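Local coordinates for nonribosomal peptide synthase (Streptomyces sp. MJ635-86F5, PDB 5JJP), which adenylates aliphatic beta-amino acids, probably using ATP, as a member of the ANL family of adenylate-forming enzymes, at residues 47-51 with 94-98; 61-65 with 241-246; 72-76 with 155-160; 112-116 with 227-231. All coordinates share one frame; numbering follows the deposited sequence.

Contact 1: residues 47-51 with 94-98; sequences AIVEP and TADAV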
loop_
_atom_site.group_PDB
_atom_site.type_symbol
_atom_site.label_atom_id
_atom_site.label_comp_id
_atom_site.label_asym_id
_atom_site.label_seq_id
_atom_site.Cartn_x
_atom_site.Cartn_y
_atom_site.Cartn_z
ATOM N N ALA A 47 -15.322 3.729 8.333
ATOM C CA ALA A 47 -14.185 3.755 7.408
ATOM C C ALA A 47 -13.080 2.944 7.990
ATOM O O ALA A 47 -12.454 2.149 7.301
ATOM C CB ALA A 47 -13.718 5.192 7.208
ATOM N N ILE A 48 -12.848 3.166 9.276
ATOM C CA ILE A 48 -11.875 2.442 10.077
ATOM C C ILE A 48 -12.494 1.908 11.353
ATOM O O ILE A 48 -13.101 2.639 12.102
ATOM C CB ILE A 48 -10.712 3.350 10.479
ATOM C CG1 ILE A 48 -9.752 3.471 9.302
ATOM C CG2 ILE A 48 -9.670 2.647 11.283
ATOM C CD1 ILE A 48 -9.875 4.572 8.355
ATOM N N VAL A 49 -12.160 0.667 11.660
ATOM C CA VAL A 49 -12.491 0.053 12.916
ATOM C C VAL A 49 -11.204 -0.224 13.687
ATOM O O VAL A 49 -10.233 -0.674 13.103
ATOM C CB VAL A 49 -13.259 -1.267 12.654
ATOM C CG1 VAL A 49 -13.503 -2.003 13.937
ATOM C CG2 VAL A 49 -14.582 -0.965 11.969
ATOM N N GLU A 50 -11.206 0.045 14.992
ATOM C CA GLU A 50 -10.063 -0.288 15.841
ATOM C C GLU A 50 -10.544 -0.656 17.246
ATOM O O GLU A 50 -11.644 -0.268 17.632
ATOM C CB GLU A 50 -9.016 0.861 15.836
ATOM C CG GLU A 50 -9.536 2.183 16.371
ATOM C CD GLU A 50 -8.629 3.379 16.096
ATOM O OE1 GLU A 50 -7.553 3.238 15.469
ATOM O OE2 GLU A 50 -9.017 4.493 16.490
ATOM N N PRO A 51 -9.718 -1.357 18.030
ATOM C CA PRO A 51 -10.042 -1.534 19.465
ATOM C C PRO A 51 -10.197 -0.237 20.257
ATOM O O PRO A 51 -9.495 0.767 19.989
ATOM C CB PRO A 51 -8.876 -2.355 20.013
ATOM C CG PRO A 51 -7.781 -2.233 19.007
ATOM C CD PRO A 51 -8.429 -1.972 17.675
ATOM N N THR A 94 -3.505 3.161 12.666
ATOM C CA THR A 94 -4.693 3.507 13.440
ATOM C C THR A 94 -5.488 4.505 12.657
ATOM O O THR A 94 -4.957 5.147 11.754
ATOM C CB THR A 94 -4.310 4.212 14.760
ATOM O OG1 THR A 94 -3.602 5.422 14.480
ATOM C CG2 THR A 94 -3.439 3.289 15.613
ATOM N N ALA A 95 -6.745 4.703 13.038
ATOM C CA ALA A 95 -7.561 5.707 12.387
ATOM C C ALA A 95 -6.868 7.077 12.348
ATOM O O ALA A 95 -6.920 7.767 11.342
ATOM C CB ALA A 95 -8.937 5.828 13.102
ATOM N N ASP A 96 -6.278 7.501 13.456
ATOM C CA ASP A 96 -5.563 8.788 13.481
ATOM C C ASP A 96 -4.312 8.833 12.586
ATOM O O ASP A 96 -4.022 9.884 11.968
ATOM C CB ASP A 96 -5.186 9.162 14.908
ATOM C CG ASP A 96 -6.380 9.722 15.709
ATOM O OD1 ASP A 96 -7.340 10.220 15.053
ATOM O OD2 ASP A 96 -6.350 9.699 16.970
ATOM N N ALA A 97 -3.616 7.719 12.441
ATOM C CA ALA A 97 -2.467 7.668 11.531
ATOM C C ALA A 97 -2.959 7.785 10.081
ATOM O O ALA A 97 -2.309 8.404 9.223
ATOM C CB ALA A 97 -1.707 6.362 11.696
ATOM N N VAL A 98 -4.154 7.244 9.830
ATOM C CA VAL A 98 -4.737 7.379 8.480
ATOM C C VAL A 98 -5.099 8.848 8.215
ATOM O O VAL A 98 -4.773 9.404 7.166
ATOM C CB VAL A 98 -5.961 6.450 8.302
ATOM C CG1 VAL A 98 -6.612 6.677 6.939
ATOM C CG2 VAL A 98 -5.570 4.986 8.475
HETATM O O HOH W 1 -6.763 6.090 16.362
#

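Contact 2: residues 61-65 with 241-246; sequences SYRQL and TLASGA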
loop_
_atom_site.group_PDB
_atom_site.type_symbol
_atom_site.label_atom_id
_atom_site.label_comp_id
_atom_site.label_asym_id
_atom_site.label_seq_id
_atom_site.Cartn_x
_atom_site.Cartn_y
_atom_site.Cartn_z
ATOM N N SER A 61 -16.138 6.930 11.215
ATOM C CA SER A 61 -16.843 7.003 9.962
ATOM C C SER A 61 -16.043 7.747 8.895
ATOM O O SER A 61 -15.143 8.483 9.203
ATOM C CB SER A 61 -18.223 7.675 10.132
ATOM O OG SER A 61 -18.056 9.026 10.468
ATOM N N TYR A 62 -16.430 7.556 7.628
ATOM C CA TYR A 62 -15.893 8.321 6.545
ATOM C C TYR A 62 -15.903 9.785 6.871
ATOM O O TYR A 62 -14.890 10.469 6.695
ATOM C CB TYR A 62 -16.670 8.058 5.241
ATOM C CG TYR A 62 -16.120 6.849 4.552
ATOM C CD1 TYR A 62 -15.021 6.981 3.697
ATOM C CD2 TYR A 62 -16.554 5.587 4.844
ATOM C CE1 TYR A 62 -14.431 5.885 3.126
ATOM C CE2 TYR A 62 -15.990 4.502 4.243
ATOM C CZ TYR A 62 -14.908 4.679 3.368
ATOM O OH TYR A 62 -14.307 3.635 2.734
ATOM N N ARG A 63 -17.022 10.269 7.398
ATOM C CA ARG A 63 -17.167 11.692 7.650
ATOM C C ARG A 63 -16.205 12.143 8.730
ATOM O O ARG A 63 -15.575 13.208 8.580
ATOM C CB ARG A 63 -18.576 12.042 8.074
ATOM C CG ARG A 63 -18.779 13.524 8.323
ATOM C CD ARG A 63 -20.089 13.825 9.041
ATOM N NE ARG A 63 -21.251 13.155 8.486
ATOM C CZ ARG A 63 -22.027 13.604 7.495
ATOM N NH1 ARG A 63 -21.738 14.720 6.844
ATOM N NH2 ARG A 63 -23.116 12.892 7.138
ATOM N N GLN A 64 -16.115 11.345 9.796
ATOM C CA GLN A 64 -15.209 11.640 10.854
ATOM C C GLN A 64 -13.760 11.582 10.395
ATOM O O GLN A 64 -12.952 12.332 10.891
ATOM C CB GLN A 64 -15.362 10.666 12.027
ATOM C CG GLN A 64 -16.682 10.844 12.731
ATOM C CD GLN A 64 -16.964 9.777 13.761
ATOM O OE1 GLN A 64 -16.743 8.586 13.531
ATOM N NE2 GLN A 64 -17.560 10.192 14.860
ATOM N N LEU A 65 -13.436 10.641 9.512
ATOM C CA LEU A 65 -12.057 10.467 9.096
ATOM C C LEU A 65 -11.634 11.704 8.296
ATOM O O LEU A 65 -10.568 12.217 8.507
ATOM C CB LEU A 65 -11.912 9.188 8.265
ATOM C CG LEU A 65 -10.529 8.865 7.697
ATOM C CD1 LEU A 65 -9.482 8.693 8.771
ATOM C CD2 LEU A 65 -10.637 7.580 6.899
ATOM N N THR A 241 -9.043 -0.201 0.293
ATOM C CA THR A 241 -10.233 -0.487 1.017
ATOM C C THR A 241 -11.122 0.783 1.069
ATOM O O THR A 241 -12.309 0.715 0.803
ATOM C CB THR A 241 -9.909 -0.967 2.434
ATOM O OG1 THR A 241 -9.222 -2.226 2.389
ATOM C CG2 THR A 241 -11.226 -1.101 3.278
ATOM N N LEU A 242 -10.523 1.918 1.428
ATOM C CA LEU A 242 -11.221 3.169 1.492
ATOM C C LEU A 242 -11.709 3.588 0.129
ATOM O O LEU A 242 -12.867 4.021 -0.021
ATOM C CB LEU A 242 -10.325 4.278 2.076
ATOM C CG LEU A 242 -9.946 4.160 3.541
ATOM C CD1 LEU A 242 -8.944 5.202 3.906
ATOM C CD2 LEU A 242 -11.185 4.341 4.404
ATOM N N ALA A 243 -10.816 3.509 -0.858
ATOM C CA ALA A 243 -11.157 3.873 -2.225
ATOM C C ALA A 243 -12.366 3.096 -2.725
ATOM O O ALA A 243 -13.108 3.566 -3.623
ATOM C CB ALA A 243 -9.972 3.663 -3.158
ATOM N N SER A 244 -12.522 1.882 -2.229
ATOM C CA SER A 244 -13.610 1.007 -2.667
ATOM C C SER A 244 -14.846 1.211 -1.822
ATOM O O SER A 244 -15.885 0.628 -2.095
ATOM C CB SER A 244 -13.201 -0.449 -2.568
ATOM O OG SER A 244 -12.051 -0.737 -3.318
ATOM N N GLY A 245 -14.751 2.093 -0.826
ATOM C CA GLY A 245 -15.878 2.534 -0.026
ATOM C C GLY A 245 -16.168 1.536 1.056
ATOM O O GLY A 245 -17.317 1.513 1.550
ATOM N N ALA A 246 -15.173 0.705 1.410
ATOM C CA ALA A 246 -15.395 -0.359 2.379
ATOM C C ALA A 246 -14.924 0.056 3.765
ATOM O O ALA A 246 -14.803 1.211 4.022
ATOM C CB ALA A 246 -14.685 -1.653 1.910
#

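Contact 3: residues 72-76 with 155-160; sequences YAAEL and FGPKGV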
loop_
_atom_site.group_PDB
_atom_site.type_symbol
_atom_site.label_atom_id
_atom_site.label_comp_id
_atom_site.label_asym_id
_atom_site.label_seq_id
_atom_site.Cartn_x
_atom_site.Cartn_y
_atom_site.Cartn_z
ATOM N N TYR A 72 -6.175 18.041 11.048
ATOM C CA TYR A 72 -4.760 17.810 11.088
ATOM C C TYR A 72 -4.059 18.689 10.068
ATOM O O TYR A 72 -2.987 19.216 10.327
ATOM C CB TYR A 72 -4.456 16.336 10.815
ATOM C CG TYR A 72 -4.625 15.366 11.978
ATOM C CD1 TYR A 72 -5.160 15.775 13.223
ATOM C CD2 TYR A 72 -4.299 14.061 11.828
ATOM C CE1 TYR A 72 -5.315 14.885 14.281
ATOM C CE2 TYR A 72 -4.485 13.168 12.856
ATOM C CZ TYR A 72 -5.004 13.573 14.091
ATOM O OH TYR A 72 -5.087 12.657 15.106
ATOM N N ALA A 73 -4.630 18.739 8.862
ATOM C CA ALA A 73 -4.035 19.484 7.729
ATOM C C ALA A 73 -3.913 20.948 8.038
ATOM O O ALA A 73 -2.871 21.548 7.791
ATOM C CB ALA A 73 -4.852 19.287 6.457
ATOM N N ALA A 74 -4.969 21.531 8.611
ATOM C CA ALA A 74 -4.931 22.940 9.036
ATOM C C ALA A 74 -3.768 23.222 10.018
ATOM O O ALA A 74 -3.017 24.172 9.829
ATOM C CB ALA A 74 -6.262 23.344 9.671
ATOM N N GLU A 75 -3.606 22.370 11.034
ATOM C CA GLU A 75 -2.531 22.552 12.021
ATOM C C GLU A 75 -1.139 22.290 11.394
ATOM O O GLU A 75 -0.214 23.055 11.623
ATOM C CB GLU A 75 -2.767 21.670 13.230
ATOM C CG GLU A 75 -3.919 22.129 14.102
ATOM C CD GLU A 75 -4.353 21.055 15.114
ATOM O OE1 GLU A 75 -4.149 21.299 16.349
ATOM O OE2 GLU A 75 -4.895 19.966 14.687
ATOM N N LEU A 76 -1.018 21.263 10.548
ATOM C CA LEU A 76 0.243 21.012 9.912
ATOM C C LEU A 76 0.605 22.164 8.984
ATOM O O LEU A 76 1.780 22.498 8.884
ATOM C CB LEU A 76 0.261 19.695 9.148
ATOM C CG LEU A 76 0.257 18.455 10.038
ATOM C CD1 LEU A 76 -0.017 17.220 9.215
ATOM C CD2 LEU A 76 1.563 18.297 10.750
ATOM N N PHE A 155 0.542 13.648 16.759
ATOM C CA PHE A 155 -0.882 13.738 16.407
ATOM C C PHE A 155 -1.657 12.783 17.285
ATOM O O PHE A 155 -1.170 11.713 17.628
ATOM C CB PHE A 155 -1.099 13.439 14.918
ATOM C CG PHE A 155 -0.731 12.060 14.527
ATOM C CD1 PHE A 155 0.529 11.759 14.130
ATOM C CD2 PHE A 155 -1.674 11.054 14.563
ATOM C CE1 PHE A 155 0.888 10.461 13.797
ATOM C CE2 PHE A 155 -1.310 9.736 14.276
ATOM C CZ PHE A 155 -0.023 9.444 13.890
ATOM N N GLY A 156 -2.856 13.168 17.670
ATOM C CA GLY A 156 -3.735 12.266 18.469
ATOM C C GLY A 156 -5.162 12.781 18.420
ATOM O O GLY A 156 -5.484 13.633 17.573
ATOM N N PRO A 157 -6.002 12.331 19.349
ATOM C CA PRO A 157 -7.454 12.654 19.278
ATOM C C PRO A 157 -7.739 14.152 19.294
ATOM O O PRO A 157 -8.625 14.603 18.555
ATOM C CB PRO A 157 -8.038 12.012 20.559
ATOM C CG PRO A 157 -6.996 11.041 21.045
ATOM C CD PRO A 157 -5.662 11.493 20.507
ATOM N N LYS A 158 -6.970 14.911 20.078
ATOM C CA LYS A 158 -7.163 16.347 20.181
ATOM C C LYS A 158 -6.585 17.187 19.023
ATOM O O LYS A 158 -6.998 18.331 18.838
ATOM C CB LYS A 158 -6.594 16.865 21.504
ATOM C CG LYS A 158 -5.070 16.779 21.668
ATOM C CD LYS A 158 -4.223 17.685 20.753
ATOM C CE LYS A 158 -4.710 19.127 20.533
ATOM N NZ LYS A 158 -4.225 20.114 21.543
ATOM N N GLY A 159 -5.684 16.620 18.222
ATOM C CA GLY A 159 -5.093 17.345 17.104
ATOM C C GLY A 159 -3.607 17.138 17.059
ATOM O O GLY A 159 -3.095 16.141 17.595
ATOM N N VAL A 160 -2.905 18.089 16.445
ATOM C CA VAL A 160 -1.455 18.034 16.278
ATOM C C VAL A 160 -0.798 19.073 17.167
ATOM O O VAL A 160 -1.033 20.270 16.993
ATOM C CB VAL A 160 -1.068 18.384 14.851
ATOM C CG1 VAL A 160 0.430 18.497 14.715
ATOM C CG2 VAL A 160 -1.650 17.351 13.857
#

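Contact 4: residues 112-116 with 227-231; sequences IPTIP and SPFSF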
loop_
_atom_site.group_PDB
_atom_site.type_symbol
_atom_site.label_atom_id
_atom_site.label_comp_id
_atom_site.label_asym_id
_atom_site.label_seq_id
_atom_site.Cartn_x
_atom_site.Cartn_y
_atom_site.Cartn_z
ATOM N N ILE A 112 7.121 9.349 4.757
ATOM C CA ILE A 112 7.830 8.090 4.844
ATOM C C ILE A 112 7.183 7.419 6.029
ATOM O O ILE A 112 7.375 7.899 7.141
ATOM C CB ILE A 112 9.307 8.202 5.278
ATOM C CG1 ILE A 112 10.071 9.362 4.649
ATOM C CG2 ILE A 112 10.044 6.914 5.071
ATOM C CD1 ILE A 112 10.007 9.454 3.187
ATOM N N PRO A 113 6.488 6.279 5.822
ATOM C CA PRO A 113 5.827 5.621 6.962
ATOM C C PRO A 113 6.768 4.745 7.746
ATOM O O PRO A 113 7.552 4.003 7.183
ATOM C CB PRO A 113 4.733 4.789 6.293
ATOM C CG PRO A 113 5.331 4.441 4.972
ATOM C CD PRO A 113 6.164 5.613 4.544
ATOM N N THR A 114 6.671 4.844 9.060
ATOM C CA THR A 114 7.600 4.174 9.956
ATOM C C THR A 114 6.795 3.645 11.148
ATOM O O THR A 114 5.692 4.137 11.420
ATOM C CB THR A 114 8.684 5.233 10.301
ATOM O OG1 THR A 114 9.773 5.138 9.360
ATOM C CG2 THR A 114 9.219 5.088 11.586
ATOM N N ILE A 115 7.324 2.680 11.868
ATOM C CA ILE A 115 6.735 2.305 13.152
ATOM C C ILE A 115 7.730 2.473 14.280
ATOM O O ILE A 115 8.945 2.571 14.020
ATOM C CB ILE A 115 6.188 0.888 13.130
ATOM C CG1 ILE A 115 7.254 -0.099 12.629
ATOM C CG2 ILE A 115 4.964 0.843 12.214
ATOM C CD1 ILE A 115 6.882 -1.568 12.879
ATOM N N PRO A 116 7.214 2.573 15.523
ATOM C CA PRO A 116 8.090 2.722 16.688
ATOM C C PRO A 116 9.225 1.697 16.757
ATOM O O PRO A 116 10.334 2.037 17.195
ATOM C CB PRO A 116 7.122 2.562 17.884
ATOM C CG PRO A 116 5.806 3.067 17.350
ATOM C CD PRO A 116 5.782 2.642 15.911
ATOM N N SER A 227 -0.500 -6.233 7.826
ATOM C CA SER A 227 0.877 -5.810 7.662
ATOM C C SER A 227 1.097 -4.466 8.383
ATOM O O SER A 227 0.197 -3.610 8.438
ATOM C CB SER A 227 1.301 -5.865 6.189
ATOM O OG SER A 227 1.072 -4.628 5.606
ATOM N N PRO A 228 2.257 -4.305 9.028
ATOM C CA PRO A 228 2.557 -3.087 9.821
ATOM C C PRO A 228 2.672 -1.844 8.965
ATOM O O PRO A 228 2.879 -1.942 7.756
ATOM C CB PRO A 228 3.919 -3.379 10.440
ATOM C CG PRO A 228 4.115 -4.859 10.326
ATOM C CD PRO A 228 3.359 -5.283 9.088
ATOM N N PHE A 229 2.520 -0.685 9.603
ATOM C CA PHE A 229 2.446 0.602 8.911
ATOM C C PHE A 229 3.716 0.947 8.090
ATOM O O PHE A 229 3.629 1.668 7.069
ATOM C CB PHE A 229 2.155 1.706 9.917
ATOM C CG PHE A 229 1.851 3.051 9.293
ATOM C CD1 PHE A 229 0.677 3.255 8.588
ATOM C CD2 PHE A 229 2.729 4.122 9.425
ATOM C CE1 PHE A 229 0.386 4.499 8.030
ATOM C CE2 PHE A 229 2.470 5.349 8.841
ATOM C CZ PHE A 229 1.294 5.553 8.157
ATOM N N SER A 230 4.850 0.415 8.501
ATOM C CA SER A 230 6.100 0.634 7.788
ATOM C C SER A 230 6.109 -0.134 6.473
ATOM O O SER A 230 7.060 -0.018 5.707
ATOM C CB SER A 230 7.302 0.155 8.638
ATOM O OG SER A 230 7.100 -1.177 9.100
ATOM N N PHE A 231 5.108 -0.987 6.250
ATOM C CA PHE A 231 5.067 -1.768 5.017
ATOM C C PHE A 231 4.161 -1.133 4.002
ATOM O O PHE A 231 3.058 -0.670 4.301
ATOM C CB PHE A 231 4.632 -3.227 5.245
ATOM C CG PHE A 231 5.695 -4.113 5.842
ATOM C CD1 PHE A 231 6.031 -4.013 7.186
ATOM C CD2 PHE A 231 6.318 -5.098 5.081
ATOM C CE1 PHE A 231 6.983 -4.858 7.745
ATOM C CE2 PHE A 231 7.286 -5.952 5.646
ATOM C CZ PHE A 231 7.622 -5.826 6.978
#

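Contact 1: residues 47-51 with 94-98
Glu50 reaches out from a strand to take the N-H of Ala95, the first residue of a helix: its OE1 lies 3.0 Å from Ala95 N, and at 167° the bond is nearly straight. The donor comes from above the carboxylate plane, 40° out of it. Water 1 donates to Glu50 OE2 at 2.8 Å and accepts from Asp96 N, so the next amide of the helix is tied to the same carboxylate. OE2 also forms a salt bridge with Arg58; this charge and the positive helix end would probably both stabilise the ionised glutamate. Thr94 is the N-cap proper, its OG1 accepting from Ala97 N at 3.1 Å, and its CB passes close to Glu50 OE1. Beside the carboxylate the contact turns apolar. With Ile48 CG2 anti to the backbone N (CG1 at chi1 -80°), that methyl rests on Ala95 CB at 3.7 Å, while Ile48 CD1 meets Val98 CG1 tip to tip at 4.1 Å. Ile48 itself belongs to a classic beta bulge, in which it and Ala47 both face Val60. Helix 95-107 links parallel, neighbouring strands 87-90 and 111-114, and what the glutamate and threonine together grip is the helix N terminus of this beta-alpha-beta crossover.

Contact 2: residues 61-65 with 241-246
The Schellman motif that ends helix 232-243 receives the phenol of Tyr62, whose OH lies 2.8 Å from Ala246 O and 3.1 Å from Leu242 O, within hydrogen-bonding distance of both carbonyls. Ala246 O sits at the ring edge, near its plane. Leu242 O is also held from within its own turn by Gly245 N, and Ala246 N returns to Thr241 O at 2.9 Å. Gly245 has the positive phi (82°) that lets the chain leave the helix here, and its carbonyl carbon comes close to the phenol oxygen as well. Helix 232-243 joins strand 222-225 to its parallel neighbour 247-250 in a beta-alpha-beta crossover of the six-stranded sheet, so the tyrosine meets the chain just before it enters strand 247-250. Beside the polar end, the Tyr62 and Leu242 side chains lie alongside each other, pointing opposite ways, and Leu242 CD2 reaches Tyr62 CE1 at 3.8 Å, obliquely to the ring. The same methyl touches Leu65 CD2 at 4.1 Å, the two leucines meeting tip to tip; Leu65 is set for this with its CG anti to the backbone N (chi1 178°). Ala47 of strand 46-51 packs against Tyr62, Leu65 and Leu242. On the other segment a capping box starts helix 62-77: Ser61 OG accepts from Gln64 N at 3.1 Å, while Ser61 N donates to Gln64 OE1 at 2.9 Å, in the carbonyl plane and on a lone pair.

Contact 3: residues 72-76 with 155-160
Phe155 puts its CB over one face of the Tyr72 ring, 4.3 Å from the ring centroid, in a CH-pi contact. The two rings are oblique, their planes at 59°, and the phenol oxygen of Tyr72 lies at the edge of the Phe155 ring. At Gly156 the carbonyl O takes a hydrogen bond of 2.7 Å from Tyr72 OH, which approaches 55° above the carbonyl plane; Gly159 N reaches the same oxygen from the opposite face. A phenylalanine in place of Tyr72 would probably keep the ring packing but leave Gly156 O without its second donor and the turn less firmly tied to the helix. Gly156 to Gly159 form a type I turn, with Pro157 and Lys158 at its corners, closing the beta hairpin of strands 151-156 and 159-162 at one border of the five-stranded sheet. Gly159 lays its CA 3.8 Å from Tyr72 CE1 and also close to Glu75 OE2; a CB here would collide with that oxygen. Val160 comes last and is gripped from several sides. Its N points at the Glu75 carboxylate, with weak bonds to OE1 and OE2 (3.3 Å to OE2). Its CG2 lies 3.9 Å from Tyr72 CD1, and its CG1, anti to the backbone N (chi1 173°), meets Leu76 CD2 at 4.1 Å, the two side chains crossing at about a right angle.

Contact 4: residues 112-116 with 227-231
Phe229 turns its ring toward the strand residues Pro113 and Thr114, while Ile115 runs past it the other way. Swung anti to the backbone N (chi1 -171°), the phenyl group brings CE2 to 3.5 Å from Pro113 CB, an oblique approach to the ring. Thr114 O lies in the ring plane at the edge, 3.6 Å from Phe229 CD2. Pro113 CB also touches the main chain of the loop, 3.4 Å from Phe229 O. Ile115 places CG2 against Phe229 CB at 3.7 Å, and its other branch, with CG1 between the backbone N and the carbonyl carbon (chi1 52°), extends along Ser230, CG1 lying 3.7 Å from Ser230 OG. At the far end CD1 meets Pro228 CB at 4.2 Å. Replacing Ile115 with an alanine would probably open a gap beside Phe229 CB and cost Ser230 and Pro228 their contacts with the CG1-CD1 branch. No hydrogen bond joins the two segments; the loop holds its own shape as a type I turn, with Phe231 N bonded to Pro228 O at 2.9 Å. Strand 111-114, an outermost strand of its five-stranded sheet, is hydrogen-bonded to strand 87-90, where Leu89 also touches Phe229. Pro113 leans in addition on Ile185 of strand 181-186, and the turn leads from strand 222-225 into helix 232-243, with Phe231 at the N-cap.

Overall arrangement
Contacts 1, 2 and 3 open in turn along the chain, at strand 46-51 and at the start and towards the C-terminal end of helix 62-77. Contact 1 closes first, on helix 95-107, and so crosses both contact 2 and contact 3, touching each of them. Contact 4 then opens on strand 111-114, in series with contact 1; contact 3 closes at the hairpin 155-160 before contact 4 closes at 227-231, so these two cross. Contact 2 closes last and encloses contacts 3 and 4. Contacts 3 and 4 engage opposite borders of the five-stranded sheet; contact 4 joins strand 111-114 to the loop leading into helix 232-243, and contact 2 joins helix 62-77 to the end of that helix.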